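Local structure of gluconate kinase (Lactobacillus acidophilus, 3LL3) at residues Leu51-Val56 against Thr219-Lys224; Met368-Ile373 against Ala469-Leu474; Gly375-Leu380 against Arg410-Asn415. The protein binds ATP and d-xylulose and, as a member of the FGGY family of carbohydrate kinases, probably transfers phosphate from ATP to a sugar or sugar acid such as gluconate. All coordinates share one frame; numbering follows the deposited sequence.

Contact 1 (Leu51-Val56 against Thr219-Lys224); sequences LIFDAV and TEYVKK
Phe-53 and Tyr-221 reach toward each other from two helices whose backbones stay far apart, with CA of Phe-53 lying 11.4 Å from CA of Tyr-221. The meeting is an offset edge-to-face (T-shaped) aromatic pair within the N-terminal, actin-like half of the FGGY kinase fold. Here helix 49-65, which packs on strand 4-11 through Ile-52 and Val-56, is joined to the short helix 219-225. A gap this wide suits two large aromatic side chains. With CG anti to the backbone N (chi1 179°), Phe-53 extends straight out from its helix and presents its far edge to one face of Tyr-221. The two ring planes stand at 89°. CD of Glu-220 lies over the opposite face, toward its rim, while OE2 of Glu-220 makes a salt bridge with NZ of Lys-224, whose hydrogen bond is weak. Leu-165 of helix 157-166 touches both aromatic side chains, and both residues are buried. Tyrosine suits its place because its ring serves the packing while its hydroxyl, OH, is hydrogen-bonded to Arg-164. At the point of closest approach, CE1 of Tyr-221 lies 3.6 Å from both CZ and CE1 of Phe-53.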
loop_
_atom_site.group_PDB
_atom_site.type_symbol
_atom_site.label_atom_id
_atom_site.label_comp_id
_atom_site.label_asym_id
_atom_site.label_seq_id
_atom_site.Cartn_x
_atom_site.Cartn_y
_atom_site.Cartn_z
ATOM N N LEU A 51 3.193 28.707 32.599
ATOM C CA LEU A 51 1.808 28.328 32.305
ATOM C C LEU A 51 1.444 26.985 32.920
ATOM O O LEU A 51 0.369 26.825 33.504
ATOM C CB LEU A 51 1.563 28.277 30.795
ATOM C CG LEU A 51 1.221 29.611 30.139
ATOM C CD1 LEU A 51 2.111 30.716 30.696
ATOM C CD2 LEU A 51 1.342 29.529 28.629
ATOM N N ILE A 52 2.337 26.014 32.780
ATOM C CA ILE A 52 2.088 24.698 33.341
ATOM C C ILE A 52 1.944 24.802 34.850
ATOM O O ILE A 52 1.005 24.238 35.433
ATOM C CB ILE A 52 3.202 23.699 32.984
ATOM C CG1 ILE A 52 3.184 23.419 31.479
ATOM C CG2 ILE A 52 3.038 22.421 33.783
ATOM C CD1 ILE A 52 4.206 22.391 31.015
ATOM N N PHE A 53 2.854 25.539 35.484
ATOM C CA PHE A 53 2.795 25.695 36.929
ATOM C C PHE A 53 1.535 26.442 37.381
ATOM O O PHE A 53 0.958 26.108 38.406
ATOM C CB PHE A 53 4.043 26.381 37.484
ATOM C CG PHE A 53 4.002 26.565 38.970
ATOM C CD1 PHE A 53 3.774 27.811 39.523
ATOM C CD2 PHE A 53 4.150 25.479 39.816
ATOM C CE1 PHE A 53 3.713 27.972 40.898
ATOM C CE2 PHE A 53 4.089 25.632 41.185
ATOM C CZ PHE A 53 3.877 26.879 41.728
ATOM N N ASP A 54 1.119 27.450 36.614
ATOM C CA ASP A 54 -0.150 28.132 36.871
ATOM C C ASP A 54 -1.335 27.153 36.791
ATOM O O ASP A 54 -2.222 27.166 37.644
ATOM C CB ASP A 54 -0.351 29.291 35.889
ATOM C CG ASP A 54 0.561 30.490 36.183
ATOM O OD1 ASP A 54 1.288 30.476 37.203
ATOM O OD2 ASP A 54 0.547 31.456 35.394
ATOM N N ALA A 55 -1.358 26.307 35.764
ATOM C CA ALA A 55 -2.415 25.294 35.665
ATOM C C ALA A 55 -2.390 24.398 36.902
ATOM O O ALA A 55 -3.427 24.086 37.474
ATOM C CB ALA A 55 -2.266 24.468 34.392
ATOM N N VAL A 56 -1.192 24.021 37.333
ATOM C CA VAL A 56 -1.014 23.172 38.507
ATOM C C VAL A 56 -1.621 23.781 39.774
ATOM O O VAL A 56 -2.316 23.090 40.522
ATOM C CB VAL A 56 0.482 22.856 38.755
ATOM C CG1 VAL A 56 0.688 22.346 40.150
ATOM C CG2 VAL A 56 0.969 21.840 37.745
ATOM N N THR A 219 5.019 28.511 52.459
ATOM C CA THR A 219 3.762 29.028 53.013
ATOM C C THR A 219 2.932 29.716 51.958
ATOM O O THR A 219 1.717 29.599 51.942
ATOM C CB THR A 219 3.946 30.083 54.137
ATOM O OG1 THR A 219 5.207 29.917 54.795
ATOM C CG2 THR A 219 2.815 29.965 55.141
ATOM N N GLU A 220 3.598 30.472 51.102
ATOM C CA GLU A 220 2.925 31.146 50.003
ATOM C C GLU A 220 1.969 30.203 49.288
ATOM O O GLU A 220 0.788 30.506 49.117
ATOM C CB GLU A 220 3.953 31.664 49.008
ATOM C CG GLU A 220 3.370 32.169 47.708
ATOM C CD GLU A 220 4.452 32.688 46.788
ATOM O OE1 GLU A 220 5.630 32.649 47.203
ATOM O OE2 GLU A 220 4.133 33.132 45.662
ATOM N N TYR A 221 2.491 29.059 48.861
ATOM C CA TYR A 221 1.699 28.132 48.064
ATOM C C TYR A 221 0.767 27.281 48.910
ATOM O O TYR A 221 -0.144 26.658 48.379
ATOM C CB TYR A 221 2.600 27.273 47.171
ATOM C CG TYR A 221 3.304 28.099 46.140
ATOM C CD1 TYR A 221 2.596 28.685 45.102
ATOM C CD2 TYR A 221 4.667 28.330 46.220
ATOM C CE1 TYR A 221 3.232 29.469 44.162
ATOM C CE2 TYR A 221 5.311 29.108 45.285
ATOM C CZ TYR A 221 4.592 29.677 44.258
ATOM O OH TYR A 221 5.232 30.462 43.323
ATOM N N VAL A 222 0.972 27.270 50.226
ATOM C CA VAL A 222 0.042 26.573 51.114
ATOM C C VAL A 222 -1.299 27.279 51.079
ATOM O O VAL A 222 -2.367 26.649 51.073
ATOM C CB VAL A 222 0.537 26.547 52.567
ATOM C CG1 VAL A 222 -0.604 26.178 53.505
ATOM C CG2 VAL A 222 1.695 25.571 52.708
ATOM N N LYS A 223 -1.227 28.604 51.057
ATOM C CA LYS A 223 -2.414 29.433 50.960
ATOM C C LYS A 223 -3.020 29.311 49.566
ATOM O O LYS A 223 -4.203 29.020 49.422
ATOM C CB LYS A 223 -2.051 30.895 51.244
ATOM C CG LYS A 223 -1.093 31.066 52.419
ATOM C CD LYS A 223 -0.549 32.498 52.523
ATOM C CE LYS A 223 0.323 32.667 53.775
ATOM N NZ LYS A 223 -0.412 32.340 55.045
ATOM N N LYS A 224 -2.200 29.532 48.541
ATOM C CA LYS A 224 -2.692 29.598 47.171
ATOM C C LYS A 224 -3.346 28.294 46.729
ATOM O O LYS A 224 -4.281 28.310 45.933
ATOM C CB LYS A 224 -1.568 29.954 46.190
ATOM C CG LYS A 224 -1.026 31.375 46.326
ATOM C CD LYS A 224 -0.155 31.750 45.138
ATOM C CE LYS A 224 0.647 33.025 45.412
ATOM N NZ LYS A 224 1.290 33.572 44.178
#

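Contact 2 (Met368-Ile373 against Ala469-Leu474); sequences MARAVI and ATYQKL
Arg-370 and Tyr-471 join helix 365-388 to helix 465-485 by the ends of two long side chains. CB of Arg-370 leaves its helix toward the other one, yet is still 6.8 Å from OH of Tyr-471. CG stands anti to the backbone N (chi1 -167°), which carries the chain outward, and CD comes to 4.5 Å from OH of Tyr-471. The chain bends about the CG-CD bond (chi3 -99°), and NE turns aside to a weak hydrogen bond with the backbone O of Ala-324. Phe-408 and Ser-331 also pack against this side chain. NH1 finally crosses the gap, lying 3.0 Å from OH of Tyr-471. That hydrogen bond is weak and bent, with an angle of 122° at the hydrogen, although the hydroxyl lies in the guanidinium plane and the two flat groups are turned only 20° apart. The stronger polar partner of Tyr-471 is Glu-374, one turn along from Arg-370, whose OE2 accepts a hydrogen bond from the tyrosine hydroxyl and also forms a salt bridge with NH1 of Arg-370. Arginine thus supplies reach and a positive charge that probably balances the carboxylate of Glu-374. Tyrosine adds a polar end to a ring that packs on Leu-412 and Ile-416. Such a small polar cluster, set among apolar helix contacts, ties helix 465-485 to helix 365-388 in the C-terminal half of the FGGY kinase fold.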
loop_
_atom_site.group_PDB
_atom_site.type_symbol
_atom_site.label_atom_id
_atom_site.label_comp_id
_atom_site.label_asym_id
_atom_site.label_seq_id
_atom_site.Cartn_x
_atom_site.Cartn_y
_atom_site.Cartn_z
HETATM N N MSE A 368 -10.142 -3.179 3.444
HETATM C CA MSE A 368 -9.194 -2.102 3.722
HETATM C C MSE A 368 -9.364 -1.571 5.123
HETATM O O MSE A 368 -8.375 -1.324 5.797
HETATM C CB MSE A 368 -9.285 -0.974 2.708
HETATM C CG MSE A 368 -8.943 -1.494 1.295
HETATM SE SE MSE A 368 -8.861 -0.071 -0.012
HETATM C CE MSE A 368 -7.132 0.739 0.485
ATOM N N ALA A 369 -10.619 -1.422 5.555
ATOM C CA ALA A 369 -10.927 -0.952 6.902
ATOM C C ALA A 369 -10.327 -1.891 7.925
ATOM O O ALA A 369 -9.673 -1.458 8.868
ATOM C CB ALA A 369 -12.448 -0.848 7.116
ATOM N N ARG A 370 -10.553 -3.187 7.737
ATOM C CA ARG A 370 -10.075 -4.152 8.703
ATOM C C ARG A 370 -8.555 -4.269 8.688
ATOM O O ARG A 370 -7.942 -4.456 9.731
ATOM C CB ARG A 370 -10.722 -5.532 8.526
ATOM C CG ARG A 370 -10.428 -6.390 9.731
ATOM C CD ARG A 370 -10.536 -7.867 9.504
ATOM N NE ARG A 370 -11.801 -8.361 9.970
ATOM C CZ ARG A 370 -11.981 -9.146 11.028
ATOM N NH1 ARG A 370 -10.969 -9.584 11.759
ATOM N NH2 ARG A 370 -13.199 -9.508 11.329
ATOM N N ALA A 371 -7.954 -4.180 7.506
ATOM C CA ALA A 371 -6.502 -4.242 7.397
ATOM C C ALA A 371 -5.861 -3.131 8.205
ATOM O O ALA A 371 -4.790 -3.328 8.769
ATOM C CB ALA A 371 -6.038 -4.163 5.922
ATOM N N VAL A 372 -6.498 -1.962 8.242
ATOM C CA VAL A 372 -5.961 -0.843 9.015
ATOM C C VAL A 372 -5.919 -1.227 10.496
ATOM O O VAL A 372 -4.888 -1.085 11.160
ATOM C CB VAL A 372 -6.796 0.445 8.845
ATOM C CG1 VAL A 372 -6.407 1.478 9.912
ATOM C CG2 VAL A 372 -6.646 1.024 7.419
ATOM N N ILE A 373 -7.036 -1.752 10.996
ATOM C CA ILE A 373 -7.125 -2.122 12.408
ATOM C C ILE A 373 -6.139 -3.231 12.725
ATOM O O ILE A 373 -5.446 -3.180 13.741
ATOM C CB ILE A 373 -8.550 -2.565 12.803
ATOM C CG1 ILE A 373 -9.494 -1.369 12.734
ATOM C CG2 ILE A 373 -8.551 -3.104 14.236
ATOM C CD1 ILE A 373 -10.973 -1.744 12.625
ATOM N N ALA A 469 -4.837 -18.732 15.123
ATOM C CA ALA A 469 -4.071 -19.460 14.117
ATOM C C ALA A 469 -3.960 -18.677 12.808
ATOM O O ALA A 469 -2.894 -18.648 12.171
ATOM C CB ALA A 469 -4.680 -20.837 13.861
ATOM N N THR A 470 -5.065 -18.059 12.399
ATOM C CA THR A 470 -5.051 -17.275 11.168
ATOM C C THR A 470 -3.995 -16.158 11.293
ATOM O O THR A 470 -3.152 -15.961 10.410
ATOM C CB THR A 470 -6.422 -16.642 10.917
ATOM O OG1 THR A 470 -7.417 -17.672 10.767
ATOM C CG2 THR A 470 -6.375 -15.774 9.672
ATOM N N TYR A 471 -4.041 -15.445 12.410
ATOM C CA TYR A 471 -3.135 -14.333 12.625
ATOM C C TYR A 471 -1.703 -14.802 12.780
ATOM O O TYR A 471 -0.772 -14.121 12.379
ATOM C CB TYR A 471 -3.594 -13.476 13.814
ATOM C CG TYR A 471 -4.806 -12.661 13.444
ATOM C CD1 TYR A 471 -4.744 -11.733 12.404
ATOM C CD2 TYR A 471 -6.019 -12.850 14.086
ATOM C CE1 TYR A 471 -5.851 -10.999 12.036
ATOM C CE2 TYR A 471 -7.136 -12.130 13.721
ATOM C CZ TYR A 471 -7.048 -11.206 12.702
ATOM O OH TYR A 471 -8.167 -10.496 12.354
ATOM N N GLN A 472 -1.534 -15.980 13.359
ATOM C CA GLN A 472 -0.201 -16.534 13.545
ATOM C C GLN A 472 0.451 -16.832 12.202
ATOM O O GLN A 472 1.674 -16.715 12.046
ATOM C CB GLN A 472 -0.281 -17.798 14.397
ATOM C CG GLN A 472 1.040 -18.268 14.949
ATOM C CD GLN A 472 0.868 -19.100 16.214
ATOM O OE1 GLN A 472 -0.189 -19.070 16.859
ATOM N NE2 GLN A 472 1.910 -19.845 16.578
ATOM N N LYS A 473 -0.368 -17.222 11.227
ATOM C CA LYS A 473 0.137 -17.466 9.895
ATOM C C LYS A 473 0.329 -16.157 9.125
ATOM O O LYS A 473 1.227 -16.041 8.292
ATOM C CB LYS A 473 -0.769 -18.447 9.128
ATOM C CG LYS A 473 -0.394 -18.579 7.662
ATOM C CD LYS A 473 -1.106 -19.741 6.966
ATOM C CE LYS A 473 -0.431 -20.081 5.636
ATOM N NZ LYS A 473 -0.932 -21.367 5.084
ATOM N N LEU A 474 -0.492 -15.158 9.426
ATOM C CA LEU A 474 -0.440 -13.897 8.688
ATOM C C LEU A 474 0.644 -12.922 9.176
ATOM O O LEU A 474 1.149 -12.117 8.389
ATOM C CB LEU A 474 -1.806 -13.214 8.694
ATOM C CG LEU A 474 -1.883 -11.860 7.980
ATOM C CD1 LEU A 474 -1.545 -12.010 6.484
ATOM C CD2 LEU A 474 -3.279 -11.265 8.184
#

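Contact 3 (Gly375-Leu380 against Arg410-Asn415); sequences GIIFNL and RQLCAN
Ile-377 fits against Leu-412 and Cys-413 where helix 365-388 runs close to helix 407-417. The CA atoms of Ile-377 and Cys-413 are just 6.5 Å apart, a spacing to which the slim cysteine side chain is well suited. The tight part of the contact centres on the tip of the isoleucine: CD1 of Ile-377 lies 3.7 Å from CB of Leu-412 and 3.9 Å from SG of Cys-413. The beta-branched chain uses its second arm as well, for CG2 of Ile-377, anti to the backbone N, rests 4.1 Å from CA of Cys-413. One side chain thus touches both neighbours. Ile-377 packs further on Ile-416 and Phe-417 of the same helix, while Cys-413 and Ala-414 touch Ile-421 of strand 421-424. Within the two segments, however, the contact thins quickly: the side chain of Leu-380, one turn on, comes no nearer than 6.0 Å to 410-415. On the far side of that helix Arg-410 points away and is partly exposed, with NE hydrogen-bonded to the backbone O of Leu-404 and NH1 to Tyr-461. Helix 407-417 is the connection of a beta-alpha-beta unit, between parallel strands 396-400 and 421-424, and the loop before it carries the ATP-binding residues Gly-401 to Phe-403. The contact therefore belongs to the apolar core behind the nucleotide site of the actin-like C-terminal domain, the side chain of Ile-377 about 9 Å from the bound ATP.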
loop_
_atom_site.group_PDB
_atom_site.type_symbol
_atom_site.label_atom_id
_atom_site.label_comp_id
_atom_site.label_asym_id
_atom_site.label_seq_id
_atom_site.Cartn_x
_atom_site.Cartn_y
_atom_site.Cartn_z
ATOM N N GLY A 375 -3.371 -3.947 11.066
ATOM C CA GLY A 375 -2.024 -3.423 10.928
ATOM C C GLY A 375 -1.600 -2.648 12.167
ATOM O O GLY A 375 -0.465 -2.785 12.650
ATOM N N ILE A 376 -2.508 -1.816 12.676
ATOM C CA ILE A 376 -2.240 -1.055 13.883
ATOM C C ILE A 376 -1.838 -2.024 15.004
ATOM O O ILE A 376 -0.819 -1.841 15.655
ATOM C CB ILE A 376 -3.453 -0.204 14.293
ATOM C CG1 ILE A 376 -3.542 1.041 13.410
ATOM C CG2 ILE A 376 -3.340 0.240 15.757
ATOM C CD1 ILE A 376 -4.864 1.751 13.484
ATOM N N ILE A 377 -2.609 -3.091 15.162
ATOM C CA ILE A 377 -2.366 -4.081 16.218
ATOM C C ILE A 377 -1.125 -4.929 15.948
ATOM O O ILE A 377 -0.385 -5.266 16.875
ATOM C CB ILE A 377 -3.601 -5.010 16.370
ATOM C CG1 ILE A 377 -4.830 -4.177 16.731
ATOM C CG2 ILE A 377 -3.355 -6.089 17.441
ATOM C CD1 ILE A 377 -6.109 -5.037 16.911
ATOM N N PHE A 378 -0.919 -5.310 14.683
ATOM C CA PHE A 378 0.276 -6.057 14.296
ATOM C C PHE A 378 1.545 -5.264 14.670
ATOM O O PHE A 378 2.536 -5.821 15.141
ATOM C CB PHE A 378 0.291 -6.340 12.782
ATOM C CG PHE A 378 -0.406 -7.619 12.368
ATOM C CD1 PHE A 378 -0.278 -8.780 13.120
ATOM C CD2 PHE A 378 -1.139 -7.663 11.188
ATOM C CE1 PHE A 378 -0.890 -9.955 12.723
ATOM C CE2 PHE A 378 -1.750 -8.838 10.772
ATOM C CZ PHE A 378 -1.627 -9.988 11.538
ATOM N N ASN A 379 1.511 -3.958 14.437
ATOM C CA ASN A 379 2.661 -3.102 14.719
ATOM C C ASN A 379 2.978 -3.151 16.228
ATOM O O ASN A 379 4.129 -3.299 16.629
ATOM C CB ASN A 379 2.338 -1.678 14.260
ATOM C CG ASN A 379 3.487 -0.700 14.468
ATOM O OD1 ASN A 379 3.269 0.422 14.934
ATOM N ND2 ASN A 379 4.696 -1.104 14.109
ATOM N N LEU A 380 1.931 -3.048 17.039
ATOM C CA LEU A 380 2.048 -3.163 18.493
ATOM C C LEU A 380 2.551 -4.541 18.911
ATOM O O LEU A 380 3.300 -4.670 19.878
ATOM C CB LEU A 380 0.698 -2.874 19.160
ATOM C CG LEU A 380 0.249 -1.405 19.160
ATOM C CD1 LEU A 380 -1.278 -1.293 19.301
ATOM C CD2 LEU A 380 0.957 -0.592 20.220
ATOM N N ARG A 410 -10.630 -5.355 21.299
ATOM C CA ARG A 410 -10.098 -6.100 22.433
ATOM C C ARG A 410 -9.844 -7.542 22.046
ATOM O O ARG A 410 -8.778 -8.092 22.323
ATOM C CB ARG A 410 -11.049 -6.005 23.628
ATOM C CG ARG A 410 -11.063 -4.624 24.250
ATOM C CD ARG A 410 -12.245 -4.424 25.171
ATOM N NE ARG A 410 -12.183 -3.120 25.824
ATOM C CZ ARG A 410 -13.009 -2.735 26.792
ATOM N NH1 ARG A 410 -13.973 -3.559 27.203
ATOM N NH2 ARG A 410 -12.878 -1.536 27.349
ATOM N N GLN A 411 -10.823 -8.152 21.379
ATOM C CA GLN A 411 -10.708 -9.551 20.997
ATOM C C GLN A 411 -9.654 -9.758 19.930
ATOM O O GLN A 411 -8.924 -10.765 19.919
ATOM C CB GLN A 411 -12.067 -10.093 20.504
ATOM C CG GLN A 411 -12.037 -11.582 20.227
ATOM C CD GLN A 411 -11.778 -12.388 21.493
ATOM O OE1 GLN A 411 -10.901 -13.256 21.529
ATOM N NE2 GLN A 411 -12.526 -12.087 22.542
ATOM N N LEU A 412 -9.586 -8.805 19.009
ATOM C CA LEU A 412 -8.581 -8.859 17.956
ATOM C C LEU A 412 -7.171 -8.839 18.564
ATOM O O LEU A 412 -6.272 -9.566 18.127
ATOM C CB LEU A 412 -8.769 -7.671 17.015
ATOM C CG LEU A 412 -8.739 -8.030 15.546
ATOM C CD1 LEU A 412 -9.200 -6.872 14.695
ATOM C CD2 LEU A 412 -7.330 -8.406 15.202
ATOM N N CYS A 413 -6.979 -8.007 19.581
ATOM C CA CYS A 413 -5.678 -7.959 20.272
ATOM C C CYS A 413 -5.371 -9.308 20.886
ATOM O O CYS A 413 -4.265 -9.823 20.763
ATOM C CB CYS A 413 -5.681 -6.903 21.381
ATOM S SG CYS A 413 -5.562 -5.197 20.778
ATOM N N ALA A 414 -6.361 -9.869 21.572
ATOM C CA ALA A 414 -6.224 -11.197 22.165
ATOM C C ALA A 414 -5.816 -12.227 21.108
ATOM O O ALA A 414 -4.925 -13.044 21.337
ATOM C CB ALA A 414 -7.540 -11.616 22.816
ATOM N N ASN A 415 -6.502 -12.196 19.965
ATOM C CA ASN A 415 -6.229 -13.131 18.880
ATOM C C ASN A 415 -4.842 -12.976 18.222
ATOM O O ASN A 415 -4.213 -13.974 17.859
ATOM C CB ASN A 415 -7.334 -13.034 17.830
ATOM C CG ASN A 415 -8.686 -13.485 18.366
ATOM O OD1 ASN A 415 -8.766 -14.071 19.443
ATOM N ND2 ASN A 415 -9.748 -13.210 17.619
#

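How the contacts relate
Contact 1 closes along the chain before the other two open, and it lies in the N-terminal domain, across the chain's centre from them. Its centre is 50 Å from that of contact 2 and 43 Å from that of contact 3. Contacts 2 and 3 are neighbours, with centres 8 Å apart. They share helix 365-388, and both segments of contact 3 fall between those of contact 2 in the sequence. Tyr-471 and Ile-373 pack on Leu-412, while Phe-378 receives Tyr-471 and Leu-474. Helices 365-388, 407-417 and 465-485 thus pack together in the C-terminal half, so contacts 2 and 3 belong to one helical layer, while contact 1 lies in the other domain.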